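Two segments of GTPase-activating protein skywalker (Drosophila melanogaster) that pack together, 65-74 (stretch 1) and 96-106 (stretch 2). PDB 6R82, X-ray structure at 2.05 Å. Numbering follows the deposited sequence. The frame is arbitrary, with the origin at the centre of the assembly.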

# COMPACT_ATOMS: atom_id res chain seq x y z
N ASN A 65 9.29 -11.38 10.37
CA ASN A 65 10.06 -12.37 9.63
C ASN A 65 11.02 -11.74 8.62
O ASN A 65 11.51 -12.44 7.73
CB ASN A 65 9.10 -13.34 8.92
CG ASN A 65 9.66 -14.74 8.80
OD1 ASN A 65 10.49 -15.17 9.60
ND2 ASN A 65 9.20 -15.48 7.79
N ASN A 66 11.27 -10.43 8.72
CA ASN A 66 12.23 -9.68 7.91
C ASN A 66 11.87 -9.63 6.42
O ASN A 66 12.74 -9.36 5.59
CB ASN A 66 13.66 -10.21 8.08
CG ASN A 66 14.03 -10.39 9.53
OD1 ASN A 66 14.14 -9.42 10.28
ND2 ASN A 66 14.24 -11.64 9.95
N GLU A 67 10.62 -9.89 6.06
CA GLU A 67 10.14 -9.63 4.71
C GLU A 67 9.69 -8.17 4.59
O GLU A 67 9.21 -7.57 5.55
CB GLU A 67 8.98 -10.57 4.35
CG GLU A 67 9.34 -12.05 4.39
CD GLU A 67 8.61 -12.82 5.48
OE1 GLU A 67 7.67 -12.26 6.08
OE2 GLU A 67 8.99 -13.99 5.73
N VAL A 68 9.88 -7.61 3.39
CA VAL A 68 9.59 -6.21 3.12
C VAL A 68 8.81 -6.13 1.83
O VAL A 68 9.27 -6.62 0.79
CB VAL A 68 10.87 -5.36 3.02
CG1 VAL A 68 10.57 -4.00 2.40
CG2 VAL A 68 11.49 -5.18 4.40
N PHE A 69 7.61 -5.54 1.89
CA PHE A 69 6.74 -5.41 0.74
C PHE A 69 5.75 -4.28 1.02
O PHE A 69 5.76 -3.67 2.09
CB PHE A 69 6.04 -6.73 0.42
CG PHE A 69 5.27 -7.31 1.58
CD1 PHE A 69 5.88 -8.15 2.49
CD2 PHE A 69 3.92 -7.01 1.74
CE1 PHE A 69 5.17 -8.68 3.55
CE2 PHE A 69 3.21 -7.53 2.80
CZ PHE A 69 3.84 -8.37 3.71
N GLY A 70 4.91 -3.99 0.03
CA GLY A 70 3.99 -2.87 0.18
C GLY A 70 3.26 -2.57 -1.11
O GLY A 70 3.10 -3.44 -1.97
N ALA A 71 2.78 -1.33 -1.21
CA ALA A 71 2.01 -0.95 -2.39
C ALA A 71 2.06 0.56 -2.61
O ALA A 71 2.06 1.34 -1.66
CB ALA A 71 0.54 -1.38 -2.26
N TYR A 72 2.09 0.94 -3.88
CA TYR A 72 1.81 2.30 -4.29
C TYR A 72 0.29 2.42 -4.46
O TYR A 72 -0.31 1.67 -5.23
CB TYR A 72 2.55 2.62 -5.59
CG TYR A 72 2.23 3.96 -6.21
CD1 TYR A 72 2.83 5.12 -5.75
CD2 TYR A 72 1.34 4.06 -7.26
CE1 TYR A 72 2.54 6.36 -6.31
CE2 TYR A 72 1.04 5.30 -7.84
CZ TYR A 72 1.65 6.44 -7.35
OH TYR A 72 1.36 7.65 -7.92
N CYS A 73 -0.33 3.35 -3.73
CA CYS A 73 -1.78 3.52 -3.74
C CYS A 73 -2.15 4.81 -4.46
O CYS A 73 -1.73 5.89 -4.05
CB CYS A 73 -2.32 3.53 -2.32
SG CYS A 73 -1.83 2.06 -1.37
N SER A 74 -2.99 4.69 -5.48
CA SER A 74 -3.30 5.85 -6.32
C SER A 74 -4.20 6.88 -5.64
O SER A 74 -4.14 8.06 -6.01
CB SER A 74 -3.95 5.37 -7.62
OG SER A 74 -5.14 4.65 -7.31
N GLY A 96 -5.90 2.20 -11.84
CA GLY A 96 -4.94 1.26 -12.36
C GLY A 96 -3.48 1.66 -12.23
O GLY A 96 -2.62 0.87 -12.64
N GLU A 97 -3.18 2.85 -11.68
CA GLU A 97 -1.80 3.19 -11.34
C GLU A 97 -1.34 2.52 -10.05
O GLU A 97 -0.13 2.45 -9.80
CB GLU A 97 -1.63 4.72 -11.23
CG GLU A 97 -1.65 5.45 -12.58
CD GLU A 97 -1.12 6.91 -12.49
OE1 GLU A 97 -1.75 7.73 -11.78
OE2 GLU A 97 -0.09 7.22 -13.13
N THR A 98 -2.28 2.03 -9.24
CA THR A 98 -1.93 1.28 -8.03
C THR A 98 -1.13 0.03 -8.41
O THR A 98 -1.44 -0.63 -9.40
CB THR A 98 -3.23 0.87 -7.30
OG1 THR A 98 -3.96 2.05 -6.91
CG2 THR A 98 -2.93 0.00 -6.09
N PHE A 99 -0.10 -0.29 -7.63
CA PHE A 99 0.65 -1.51 -7.89
C PHE A 99 1.22 -2.03 -6.59
O PHE A 99 1.42 -1.28 -5.63
CB PHE A 99 1.78 -1.31 -8.93
CG PHE A 99 2.92 -0.39 -8.48
CD1 PHE A 99 3.98 -0.86 -7.72
CD2 PHE A 99 2.94 0.95 -8.88
CE1 PHE A 99 5.03 -0.03 -7.34
CE2 PHE A 99 3.99 1.79 -8.51
CZ PHE A 99 5.03 1.31 -7.72
N LEU A 100 1.48 -3.34 -6.56
CA LEU A 100 2.16 -4.00 -5.46
C LEU A 100 3.64 -4.15 -5.75
O LEU A 100 4.07 -4.20 -6.90
CB LEU A 100 1.58 -5.39 -5.19
CG LEU A 100 0.08 -5.61 -5.08
CD1 LEU A 100 -0.21 -7.08 -5.33
CD2 LEU A 100 -0.37 -5.17 -3.70
N PHE A 101 4.42 -4.26 -4.68
CA PHE A 101 5.84 -4.55 -4.80
C PHE A 101 6.25 -5.42 -3.63
O PHE A 101 5.58 -5.46 -2.59
CB PHE A 101 6.68 -3.27 -4.85
CG PHE A 101 6.68 -2.49 -3.57
CD1 PHE A 101 7.57 -2.77 -2.56
CD2 PHE A 101 5.75 -1.47 -3.38
CE1 PHE A 101 7.56 -2.05 -1.37
CE2 PHE A 101 5.73 -0.75 -2.20
CZ PHE A 101 6.64 -1.04 -1.19
N SER A 102 7.39 -6.10 -3.80
CA SER A 102 8.11 -6.72 -2.69
C SER A 102 9.58 -6.38 -2.84
O SER A 102 10.10 -6.30 -3.96
CB SER A 102 7.93 -8.25 -2.66
OG SER A 102 8.05 -8.82 -3.95
N LEU A 103 10.25 -6.17 -1.71
CA LEU A 103 11.69 -5.94 -1.70
C LEU A 103 12.49 -7.11 -1.14
O LEU A 103 13.60 -7.35 -1.62
CB LEU A 103 12.01 -4.67 -0.89
CG LEU A 103 11.53 -3.34 -1.51
CD1 LEU A 103 12.12 -2.14 -0.78
CD2 LEU A 103 11.87 -3.29 -2.99
N TYR A 104 11.95 -7.84 -0.16
CA TYR A 104 12.56 -9.03 0.42
C TYR A 104 11.46 -10.02 0.77
O TYR A 104 10.36 -9.61 1.15
CB TYR A 104 13.38 -8.70 1.68
CG TYR A 104 14.47 -7.67 1.45
CD1 TYR A 104 14.28 -6.33 1.80
CD2 TYR A 104 15.69 -8.03 0.88
CE1 TYR A 104 15.27 -5.38 1.59
CE2 TYR A 104 16.69 -7.09 0.66
CZ TYR A 104 16.48 -5.76 1.02
OH TYR A 104 17.47 -4.82 0.81
N PRO A 105 11.72 -11.34 0.64
CA PRO A 105 12.97 -11.93 0.15
C PRO A 105 13.15 -11.73 -1.35
O PRO A 105 14.25 -11.45 -1.81
CB PRO A 105 12.81 -13.41 0.50
CG PRO A 105 11.32 -13.64 0.49
CD PRO A 105 10.71 -12.37 0.99
N GLU A 106 12.07 -11.88 -2.10
CA GLU A 106 12.07 -11.60 -3.52
C GLU A 106 11.98 -10.10 -3.77
O GLU A 106 11.69 -9.30 -2.87
CB GLU A 106 10.91 -12.31 -4.21
CG GLU A 106 10.86 -13.81 -3.99
CD GLU A 106 11.63 -14.57 -5.05
OE1 GLU A 106 12.88 -14.53 -5.03
OE2 GLU A 106 10.97 -15.20 -5.92
O HOH W 1 -1.01 7.66 -9.08

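Two antiparallel strands, 68-73 and 99-104, illustrate how a backbone ladder fixes the register while side chains fill the space that register leaves. Together the stretches bury 755 Å² of surface. Ahead of the strand, E97 reaches Y72 through water: the water donates to E97 OE1 at 2.8 Å and lies 2.6 Å from Y72 OH, so the phenol can lie in the buried contact with its hydroxyl satisfied. T98 serves as a polar end-piece, its OG1 accepting a hydrogen bond from S74 N at 3.2 Å.

The ladder proper begins at F99, whose N donates to Y72 O (3.1 Å) and whose O accepts from Y72 N (2.9 Å). The p rotamer of F99 lays its ring against Y72, with Y72 CB over one face, 3.6 Å from the ring centroid. The two rings are near parallel but slid apart, barely overlapping. L100 turns to the other face of the sheet, where its CD2 meets the small A71 at CB (4.2 Å).

F101 repeats the pattern, exchanging hydrogen bonds with G70 in both directions: N to G70 O and O from G70 N, each 3.1 Å. Its ring, also p, folds across G70, whose CA sits 3.9 Å from the ring centroid. Glycine suits this place exactly, because a CB there would come within 2.7 Å of F101 CZ, a clash.

S102 faces F69 on the side shared with A71 and L100, and its small side chain approaches F69 with CB to CB at 3.9 Å. Here a bulge shifts the register by one, letting V68 O accept from both L103 N (2.7 Å) and Y104 N (3.1 Å). Y104 O accepts from V68 N at 3.0 Å. The branched V68 packs its CG1 on L103 CB (3.7 Å) and its CB at the edge of the exposed Y104 ring.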